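PDB 4AK9: cpftsy from Physcomitrella patens, which probably serves as the chloroplast receptor for the signal recognition particle, a SIMIBI-class GTPase that helps deliver proteins to the thylakoid membrane. Local coordinates for residues 90-93 with 94-98; 59-62 with 63-67; 75-79 with 80-84; 47-50 with 51-54. All coordinates share one frame; numbering follows the deposited sequence.

Contact 1 of 4, residues 90-93 with 94-98; sequences EALK and KNIFK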
loop_
_atom_site.group_PDB
_atom_site.type_symbol
_atom_site.label_atom_id
_atom_site.label_comp_id
_atom_site.label_asym_id
_atom_site.label_seq_id
_atom_site.Cartn_x
_atom_site.Cartn_y
_atom_site.Cartn_z
ATOM N N GLU A 90 6.163 -20.836 -12.446
ATOM C CA GLU A 90 7.523 -21.113 -12.002
ATOM C C GLU A 90 8.437 -19.926 -12.184
ATOM O O GLU A 90 9.261 -19.675 -11.318
ATOM C CB GLU A 90 8.112 -22.362 -12.683
ATOM C CG GLU A 90 7.784 -23.654 -11.934
ATOM C CD GLU A 90 7.962 -23.531 -10.407
ATOM O OE1 GLU A 90 9.087 -23.206 -9.946
ATOM O OE2 GLU A 90 6.967 -23.765 -9.675
ATOM N N ALA A 91 8.304 -19.186 -13.294
ATOM C CA ALA A 91 9.204 -18.059 -13.530
ATOM C C ALA A 91 8.912 -16.946 -12.526
ATOM O O ALA A 91 9.829 -16.247 -12.066
ATOM C CB ALA A 91 9.068 -17.540 -14.950
ATOM N N LEU A 92 7.633 -16.782 -12.207
ATOM C CA LEU A 92 7.221 -15.801 -11.203
ATOM C C LEU A 92 7.934 -16.057 -9.862
ATOM O O LEU A 92 8.495 -15.147 -9.269
ATOM C CB LEU A 92 5.707 -15.838 -11.026
ATOM C CG LEU A 92 5.110 -15.011 -9.869
ATOM C CD1 LEU A 92 5.348 -13.505 -10.093
ATOM C CD2 LEU A 92 3.636 -15.292 -9.736
ATOM N N LYS A 93 7.913 -17.302 -9.402
ATOM C CA LYS A 93 8.577 -17.656 -8.149
ATOM C C LYS A 93 10.069 -17.417 -8.225
ATOM O O LYS A 93 10.650 -16.878 -7.281
ATOM C CB LYS A 93 8.286 -19.114 -7.749
ATOM C CG LYS A 93 6.812 -19.385 -7.488
ATOM C CD LYS A 93 6.535 -20.872 -7.174
ATOM C CE LYS A 93 7.388 -21.347 -6.002
ATOM N NZ LYS A 93 7.029 -22.728 -5.559
ATOM N N LYS A 94 10.707 -17.830 -9.323
ATOM C CA LYS A 94 12.158 -17.651 -9.452
ATOM C C LYS A 94 12.577 -16.197 -9.503
ATOM O O LYS A 94 13.599 -15.836 -8.943
ATOM C CB LYS A 94 12.717 -18.392 -10.672
ATOM C CG LYS A 94 12.617 -19.880 -10.516
ATOM C CD LYS A 94 13.012 -20.639 -11.782
ATOM C CE LYS A 94 12.807 -22.141 -11.579
ATOM N NZ LYS A 94 12.631 -22.867 -12.871
ATOM N N ASN A 95 11.792 -15.367 -10.182
ATOM C CA ASN A 95 12.101 -13.958 -10.292
ATOM C C ASN A 95 11.995 -13.288 -8.928
ATOM O O ASN A 95 12.798 -12.414 -8.608
ATOM C CB ASN A 95 11.179 -13.241 -11.272
ATOM C CG ASN A 95 11.413 -13.668 -12.709
ATOM O OD1 ASN A 95 12.439 -14.274 -13.032
ATOM N ND2 ASN A 95 10.457 -13.349 -13.585
ATOM N N ILE A 96 11.037 -13.729 -8.118
ATOM C CA ILE A 96 10.907 -13.169 -6.775
ATOM C C ILE A 96 12.089 -13.603 -5.928
ATOM O O ILE A 96 12.680 -12.804 -5.210
ATOM C CB ILE A 96 9.557 -13.537 -6.107
ATOM C CG1 ILE A 96 8.433 -12.855 -6.876
ATOM C CG2 ILE A 96 9.553 -13.086 -4.635
ATOM C CD1 ILE A 96 7.038 -13.387 -6.563
ATOM N N PHE A 97 12.471 -14.873 -6.030
ATOM C CA PHE A 97 13.667 -15.332 -5.340
ATOM C C PHE A 97 14.912 -14.532 -5.747
ATOM O O PHE A 97 15.709 -14.144 -4.909
ATOM C CB PHE A 97 13.894 -16.826 -5.583
ATOM C CG PHE A 97 15.139 -17.345 -4.940
ATOM C CD1 PHE A 97 15.145 -17.677 -3.603
ATOM C CD2 PHE A 97 16.318 -17.473 -5.669
ATOM C CE1 PHE A 97 16.310 -18.138 -2.997
ATOM C CE2 PHE A 97 17.472 -17.950 -5.070
ATOM C CZ PHE A 97 17.466 -18.279 -3.731
ATOM N N LYS A 98 15.076 -14.278 -7.044
ATOM C CA LYS A 98 16.227 -13.496 -7.492
ATOM C C LYS A 98 16.248 -12.080 -6.947
ATOM O O LYS A 98 17.293 -11.608 -6.501
ATOM C CB LYS A 98 16.292 -13.483 -9.020
ATOM C CG LYS A 98 16.657 -14.841 -9.556
ATOM C CD LYS A 98 16.733 -14.879 -11.074
ATOM C CE LYS A 98 17.909 -14.055 -11.614
ATOM N NZ LYS A 98 17.611 -12.596 -11.778
#
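The backbone N of Asn95 donates to the carbonyl O of Ala91 at 2.9 Å, the shortest of four successive i to i+4 bonds that run from Lys94, Asn95, Ile96 and Phe97 back to Glu90, Ala91, Leu92 and Lys93. Asn95 also turns its side chain back over this turn: with CG beside its own backbone N (chi1 -68°), CG comes to 3.1 Å from Ala91 O. An amide suits this place because its ND2 can donate a hydrogen bond, here a weak one, to Ile69 O on helix 63-78. On the buried side Leu92 and Ile96 lie next to each other and point the same way, CD1 of Leu92 meeting CD1 of Ile96 at 3.9 Å. Branched aliphatic chains one turn apart place two apolar groups on one face, where both pack on Ile69 and Phe317. Toward solvent, the extended chain of Lys94 passes Glu90 O, its CG 3.5 Å away, and slants across the bent chain of Glu90. Their charges do not touch: Glu90 OE1 stays 4.6 Å from Lys94 NZ. Lys93 instead sends its ammonium to Phe317 O, near the C terminus of the chain. Attraction between Glu90 and Lys94 is therefore probably modest and softened by solvent; the firmer side-chain ties of this amphipathic turn are the apolar pair and the Lys93 bond, with Asn95 adding a weak one.

Contact 2 of 4, residues 59-62 with 63-67; sequences SDFG and PKTAL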
loop_
_atom_site.group_PDB
_atom_site.type_symbol
_atom_site.label_atom_id
_atom_site.label_comp_id
_atom_site.label_asym_id
_atom_site.label_seq_id
_atom_site.Cartn_x
_atom_site.Cartn_y
_atom_site.Cartn_z
ATOM N N SER A 59 -1.125 -7.301 -3.005
ATOM C CA SER A 59 -0.288 -7.748 -1.900
ATOM C C SER A 59 0.911 -6.832 -1.595
ATOM O O SER A 59 1.802 -7.199 -0.832
ATOM C CB SER A 59 0.177 -9.200 -2.092
ATOM O OG SER A 59 -0.922 -10.097 -1.937
ATOM N N ASP A 60 0.932 -5.621 -2.141
ATOM C CA ASP A 60 2.036 -4.689 -1.866
ATOM C C ASP A 60 3.440 -5.066 -2.324
ATOM O O ASP A 60 4.435 -4.641 -1.734
ATOM C CB ASP A 60 2.059 -4.268 -0.396
ATOM C CG ASP A 60 1.324 -2.955 -0.181
ATOM O OD1 ASP A 60 0.732 -2.431 -1.161
ATOM O OD2 ASP A 60 1.348 -2.439 0.955
ATOM N N PHE A 61 3.536 -5.879 -3.372
ATOM C CA PHE A 61 4.629 -5.677 -4.310
ATOM C C PHE A 61 4.373 -4.288 -4.922
ATOM O O PHE A 61 3.324 -4.059 -5.556
ATOM C CB PHE A 61 4.584 -6.745 -5.398
ATOM C CG PHE A 61 4.806 -8.135 -4.895
ATOM C CD1 PHE A 61 3.762 -8.865 -4.329
ATOM C CD2 PHE A 61 6.047 -8.733 -5.025
ATOM C CE1 PHE A 61 3.949 -10.146 -3.880
ATOM C CE2 PHE A 61 6.246 -10.030 -4.573
ATOM C CZ PHE A 61 5.200 -10.743 -4.008
ATOM N N GLY A 62 5.281 -3.336 -4.691
ATOM C CA GLY A 62 5.031 -1.967 -5.140
ATOM C C GLY A 62 5.096 -1.814 -6.662
ATOM O O GLY A 62 5.585 -2.722 -7.355
ATOM N N PRO A 63 4.614 -0.672 -7.198
ATOM C CA PRO A 63 4.546 -0.539 -8.670
ATOM C C PRO A 63 5.883 -0.858 -9.353
ATOM O O PRO A 63 5.911 -1.584 -10.344
ATOM C CB PRO A 63 4.162 0.933 -8.871
ATOM C CG PRO A 63 3.259 1.221 -7.638
ATOM C CD PRO A 63 3.959 0.460 -6.493
ATOM N N LYS A 64 6.994 -0.348 -8.833
ATOM C CA LYS A 64 8.262 -0.639 -9.493
ATOM C C LYS A 64 8.704 -2.090 -9.399
ATOM O O LYS A 64 9.266 -2.630 -10.358
ATOM C CB LYS A 64 9.363 0.281 -8.981
ATOM C CG LYS A 64 9.119 1.710 -9.390
ATOM C CD LYS A 64 10.250 2.579 -8.905
ATOM C CE LYS A 64 9.716 3.963 -8.568
ATOM N NZ LYS A 64 10.101 4.381 -7.176
ATOM N N THR A 65 8.468 -2.711 -8.247
ATOM C CA THR A 65 8.872 -4.105 -8.025
ATOM C C THR A 65 8.004 -5.056 -8.884
ATOM O O THR A 65 8.518 -5.984 -9.548
ATOM C CB THR A 65 8.735 -4.470 -6.509
ATOM O OG1 THR A 65 9.582 -3.599 -5.729
ATOM C CG2 THR A 65 9.109 -5.930 -6.220
ATOM N N ALA A 66 6.697 -4.826 -8.878
ATOM C CA ALA A 66 5.760 -5.621 -9.687
ATOM C C ALA A 66 6.062 -5.457 -11.184
ATOM O O ALA A 66 5.978 -6.432 -11.945
ATOM C CB ALA A 66 4.279 -5.218 -9.380
ATOM N N LEU A 67 6.417 -4.236 -11.597
ATOM C CA LEU A 67 6.761 -3.959 -13.001
ATOM C C LEU A 67 7.949 -4.826 -13.416
ATOM O O LEU A 67 7.916 -5.520 -14.442
ATOM C CB LEU A 67 7.062 -2.465 -13.192
ATOM C CG LEU A 67 7.679 -1.959 -14.501
ATOM C CD1 LEU A 67 6.940 -2.517 -15.705
ATOM C CD2 LEU A 67 7.621 -0.440 -14.499
#
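Between Phe61 and Ala66 the chain turns from an extended link into the first turn of helix 63-78, with Gly62 at the N-cap and its carbonyl O taking the amide of Ala66 in a nearly straight bond of 2.8 Å (N-H...O 176°). Pro63 suits the first helical position: its ring removes an N-H that would have no acceptor within the helix, and the ring already holds phi near the helical value. Thr65 turns its CB back toward the N-cap, 3.7 Å from Gly62 O. Its two branches divide the work. The methyl CG2, set opposite the backbone N, comes up to the edge of the Phe61 ring near the ring plane, 4.3 Å from CD2, while OG1 is hydrogen-bonded to Asp286 outside the turn. Beside it CB of Ala66 lies 4.3 Å from CB of Phe61, a methyl that meets the start of that side chain and also packs on Glu53 and Leu57 of helix 45-58. The ring of Phe61 itself reaches inward to Leu56, Val282 and Ile96, so that one large apolar group joins three helices. Asp60 carries the charge of the link, with a salt bridge to Arg277 of its own chain through OD2 and another to Arg277 of the second subunit through OD1. With its positive phi, Asp60 is also the C-prime residue of a Schellman motif that ends helix 45-58, its bonds running from Phe61 N to Leu56 O and from Asp60 N to Leu57 O. A Schellman end followed at once by a glycine N-cap makes a tight helix-to-helix link of the SRP54-type helical bundle, one that also meets the GTPase domain.

Contact 3 of 4, residues 75-79 with 80-84; sequences KDILA and GRLKS
Leu82 turns back on the helix: its CD1 reaches CB of Asp76 at 3.6 Å, and its CB meets CG1 of Ile77 at 3.9 Å, the aliphatic chains of Ile77 and Leu82 crossing at about a right angle. A branched apolar chain suits a loop residue that folds back against the last helical turn. Asp76 and Arg81 are probably paired by charge, but OD1 and NH1 stand too close in the model for the geometry to be trusted. The methyl of Ala79 lies over one guanidinium face, as far as the placing of Arg81 can be relied on; a larger group would have less room so near the helix end. The backbone holds these groups through a Schellman motif at the end of helix 63-78. Gly80 has the positive phi of this motif (89°), where a CB would be jammed against the carbonyl of Ala79, and its N donates to Ile77 O at 3.1 Å. The second bond of the motif, from Arg81 N to Asp76 O, is weak; Asp76 O also receives Leu82 N at 3.3 Å. One water donates to both Ile77 O and Leu82 O, bridging helix and loop. Farther out, Leu82 rests on Gln87 and Ala91 of helix 85-101, and Ile77 packs on Leu49 and Ile88. Ser84, the N-cap of helix 85-101, caps Gln87 N with its hydroxyl.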
loop_
_atom_site.group_PDB
_atom_site.type_symbol
_atom_site.label_atom_id
_atom_site.label_comp_id
_atom_site.label_asym_id
_atom_site.label_seq_id
_atom_site.Cartn_x
_atom_site.Cartn_y
_atom_site.Cartn_z
ATOM N N LYS A 75 9.174 -10.679 -21.415
ATOM C CA LYS A 75 10.297 -10.892 -22.356
ATOM C C LYS A 75 10.510 -12.377 -22.627
ATOM O O LYS A 75 10.735 -12.781 -23.773
ATOM C CB LYS A 75 11.626 -10.323 -21.843
ATOM C CG LYS A 75 11.548 -8.992 -21.127
ATOM C CD LYS A 75 11.519 -7.808 -22.066
ATOM C CE LYS A 75 11.659 -6.525 -21.255
ATOM N NZ LYS A 75 11.862 -5.317 -22.116
ATOM N N ASP A 76 10.475 -13.183 -21.568
ATOM C CA ASP A 76 10.669 -14.630 -21.704
ATOM C C ASP A 76 9.557 -15.267 -22.547
ATOM O O ASP A 76 9.789 -16.246 -23.288
ATOM C CB ASP A 76 10.766 -15.308 -20.325
ATOM C CG ASP A 76 12.052 -14.943 -19.571
ATOM O OD1 ASP A 76 12.930 -14.267 -20.153
ATOM O OD2 ASP A 76 12.194 -15.340 -18.394
ATOM N N ILE A 77 8.344 -14.717 -22.445
ATOM C CA ILE A 77 7.252 -15.197 -23.290
ATOM C C ILE A 77 7.481 -14.813 -24.753
ATOM O O ILE A 77 7.337 -15.651 -25.659
ATOM C CB ILE A 77 5.875 -14.664 -22.828
ATOM C CG1 ILE A 77 5.456 -15.358 -21.532
ATOM C CG2 ILE A 77 4.808 -14.913 -23.899
ATOM C CD1 ILE A 77 4.213 -14.742 -20.857
ATOM N N LEU A 78 7.826 -13.546 -24.984
ATOM C CA LEU A 78 8.042 -13.046 -26.346
ATOM C C LEU A 78 9.213 -13.785 -27.003
ATOM O O LEU A 78 9.256 -13.906 -28.229
ATOM C CB LEU A 78 8.284 -11.537 -26.316
ATOM C CG LEU A 78 8.558 -10.716 -27.582
ATOM C CD1 LEU A 78 7.276 -10.364 -28.324
ATOM C CD2 LEU A 78 9.306 -9.446 -27.201
ATOM N N ALA A 79 10.130 -14.307 -26.181
ATOM C CA ALA A 79 11.341 -14.994 -26.648
ATOM C C ALA A 79 11.147 -16.505 -26.824
ATOM O O ALA A 79 12.046 -17.199 -27.300
ATOM C CB ALA A 79 12.504 -14.734 -25.690
ATOM N N GLY A 80 9.986 -17.014 -26.423
ATOM C CA GLY A 80 9.677 -18.424 -26.582
ATOM C C GLY A 80 10.092 -19.323 -25.434
ATOM O O GLY A 80 9.842 -20.537 -25.488
ATOM N N ARG A 81 10.709 -18.750 -24.398
ATOM C CA ARG A 81 11.157 -19.542 -23.246
ATOM C C ARG A 81 10.001 -20.017 -22.363
ATOM O O ARG A 81 10.086 -21.071 -21.729
ATOM C CB ARG A 81 12.202 -18.777 -22.418
ATOM C CG ARG A 81 13.335 -18.210 -23.261
ATOM C CD ARG A 81 14.505 -17.744 -22.420
ATOM N NE ARG A 81 15.175 -16.627 -23.074
ATOM C CZ ARG A 81 14.880 -15.355 -22.831
ATOM N NH1 ARG A 81 13.949 -15.070 -21.937
ATOM N NH2 ARG A 81 15.518 -14.374 -23.460
ATOM N N LEU A 82 8.914 -19.246 -22.325
ATOM C CA LEU A 82 7.760 -19.621 -21.518
ATOM C C LEU A 82 6.516 -19.826 -22.393
ATOM O O LEU A 82 6.141 -18.936 -23.161
ATOM C CB LEU A 82 7.467 -18.534 -20.452
ATOM C CG LEU A 82 8.555 -18.181 -19.435
ATOM C CD1 LEU A 82 8.093 -16.947 -18.621
ATOM C CD2 LEU A 82 8.832 -19.366 -18.513
ATOM N N LYS A 83 5.833 -20.961 -22.242
ATOM C CA LYS A 83 4.732 -21.323 -23.146
ATOM C C LYS A 83 3.543 -21.898 -22.447
ATOM O O LYS A 83 2.669 -22.506 -23.078
ATOM C CB LYS A 83 5.179 -22.374 -24.162
ATOM C CG LYS A 83 6.262 -21.938 -25.073
ATOM C CD LYS A 83 6.669 -23.111 -25.925
ATOM C CE LYS A 83 7.899 -22.779 -26.721
ATOM N NZ LYS A 83 7.656 -21.590 -27.583
ATOM N N SER A 84 3.499 -21.765 -21.135
ATOM C CA SER A 84 2.365 -22.305 -20.429
ATOM C C SER A 84 2.153 -21.589 -19.093
ATOM O O SER A 84 3.077 -20.951 -18.562
ATOM C CB SER A 84 2.548 -23.801 -20.175
ATOM O OG SER A 84 3.385 -24.019 -19.056
HETATM O O HOH W 1 6.142 -18.045 -25.803
#

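Contact 4 of 4, residues 47-50 with 51-54; sequences SILD and ELEE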
loop_
_atom_site.group_PDB
_atom_site.type_symbol
_atom_site.label_atom_id
_atom_site.label_comp_id
_atom_site.label_asym_id
_atom_site.label_seq_id
_atom_site.Cartn_x
_atom_site.Cartn_y
_atom_site.Cartn_z
ATOM N N SER A 47 -2.979 -9.041 -21.610
ATOM C CA SER A 47 -4.105 -8.793 -20.706
ATOM C C SER A 47 -3.981 -9.581 -19.400
ATOM O O SER A 47 -4.258 -9.048 -18.295
ATOM C CB SER A 47 -5.435 -9.163 -21.383
ATOM O OG SER A 47 -5.718 -8.271 -22.452
ATOM N N ILE A 48 -3.574 -10.840 -19.528
ATOM C CA ILE A 48 -3.448 -11.730 -18.395
ATOM C C ILE A 48 -2.308 -11.240 -17.503
ATOM O O ILE A 48 -2.427 -11.276 -16.277
ATOM C CB ILE A 48 -3.198 -13.187 -18.845
ATOM C CG1 ILE A 48 -4.398 -13.696 -19.630
ATOM C CG2 ILE A 48 -2.973 -14.089 -17.651
ATOM C CD1 ILE A 48 -5.696 -13.407 -18.955
ATOM N N LEU A 49 -1.240 -10.741 -18.103
ATOM C CA LEU A 49 -0.066 -10.351 -17.331
ATOM C C LEU A 49 -0.342 -9.025 -16.620
ATOM O O LEU A 49 0.182 -8.794 -15.534
ATOM C CB LEU A 49 1.204 -10.258 -18.178
ATOM C CG LEU A 49 1.716 -11.593 -18.745
ATOM C CD1 LEU A 49 2.978 -11.390 -19.568
ATOM C CD2 LEU A 49 1.981 -12.566 -17.625
ATOM N N ASP A 50 -1.150 -8.164 -17.229
ATOM C CA ASP A 50 -1.640 -6.963 -16.541
ATOM C C ASP A 50 -2.419 -7.351 -15.304
ATOM O O ASP A 50 -2.196 -6.787 -14.226
ATOM C CB ASP A 50 -2.519 -6.096 -17.464
ATOM C CG ASP A 50 -1.695 -5.167 -18.354
ATOM O OD1 ASP A 50 -0.444 -5.273 -18.340
ATOM O OD2 ASP A 50 -2.287 -4.324 -19.077
ATOM N N GLU A 51 -3.348 -8.288 -15.446
ATOM C CA GLU A 51 -4.112 -8.793 -14.315
ATOM C C GLU A 51 -3.202 -9.394 -13.246
ATOM O O GLU A 51 -3.434 -9.178 -12.045
ATOM C CB GLU A 51 -5.156 -9.824 -14.749
ATOM C CG GLU A 51 -6.214 -9.276 -15.698
ATOM C CD GLU A 51 -7.277 -10.315 -16.052
ATOM O OE1 GLU A 51 -7.774 -10.995 -15.121
ATOM O OE2 GLU A 51 -7.602 -10.454 -17.258
ATOM N N LEU A 52 -2.195 -10.155 -13.672
ATOM C CA LEU A 52 -1.200 -10.733 -12.770
ATOM C C LEU A 52 -0.472 -9.640 -11.976
ATOM O O LEU A 52 -0.318 -9.747 -10.741
ATOM C CB LEU A 52 -0.155 -11.543 -13.556
ATOM C CG LEU A 52 1.012 -12.087 -12.721
ATOM C CD1 LEU A 52 0.434 -12.979 -11.648
ATOM C CD2 LEU A 52 2.013 -12.879 -13.599
ATOM N N GLU A 53 -0.037 -8.606 -12.678
ATOM C CA GLU A 53 0.692 -7.530 -12.048
ATOM C C GLU A 53 -0.188 -6.838 -11.011
ATOM O O GLU A 53 0.297 -6.531 -9.902
ATOM C CB GLU A 53 1.185 -6.535 -13.066
ATOM C CG GLU A 53 2.355 -5.765 -12.575
ATOM C CD GLU A 53 3.050 -4.990 -13.666
ATOM O OE1 GLU A 53 3.147 -5.479 -14.834
ATOM O OE2 GLU A 53 3.491 -3.870 -13.346
ATOM N N GLU A 54 -1.458 -6.645 -11.340
ATOM C CA GLU A 54 -2.429 -6.077 -10.390
ATOM C C GLU A 54 -2.655 -6.969 -9.163
ATOM O O GLU A 54 -2.811 -6.464 -8.075
ATOM C CB GLU A 54 -3.758 -5.712 -11.080
ATOM C CG GLU A 54 -3.577 -4.634 -12.161
ATOM C CD GLU A 54 -4.607 -3.503 -12.084
ATOM O OE1 GLU A 54 -5.777 -3.714 -12.504
ATOM O OE2 GLU A 54 -4.235 -2.400 -11.605
#
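Four backbone bonds of the i to i+4 kind join the two turns, from Glu51, Leu52, Glu53 and Glu54 to Ser47, Ile48, Leu49 and Asp50; that of Leu52 N to Ile48 O is the shortest at 2.8 Å. The apolar contact belongs to Leu49 and Leu52, which lie side by side and point the same way, with their CD2 methyls 4.0 Å apart. Leu52 sets CG opposite its backbone N (chi1 175°), bringing the isobutyl group alongside Leu49. Ile48 and Glu51 slant across each other, CD1 of Ile48 lying 3.9 Å from OE2 of Glu51, whose extended chain also runs past Ser47 O. Among the charged groups, OD1 of Asp50 and OE1 of Glu53 are 5.0 Å apart, and both are salt-bridged to Arg74, which probably offsets their repulsion. Their other oxygens bond to the second subunit, OD2 of Asp50 to its Leu211 N and OE2 of Glu53 to its His212. Acidic residues thus suit the side of helix 45-58 that joins the subunits, whereas Leu52 packs on helix 32-37 and Leu49 on helix 63-78.

Overall arrangement
From the N terminus, contact 4 comes first, within helix 45-58. Contact 2 then makes the bend into helix 63-78, contact 3 the turn that leads from that helix to helix 85-101, and contact 1 lies along the last of the three. Contacts 4 and 1, inside helices, close no loop; contacts 2 and 3 make the two turns. All four follow in series; none nests in or crosses another. In space the helices fold back on one another: Glu53 of contact 4 packs on Ala66 and Leu67 of contact 2, Leu49 meets Ile77 of contact 3, Leu82 reaches Ala91 of contact 1, and Phe61 touches Ile96. Contacts 2 and 4 also face the second subunit.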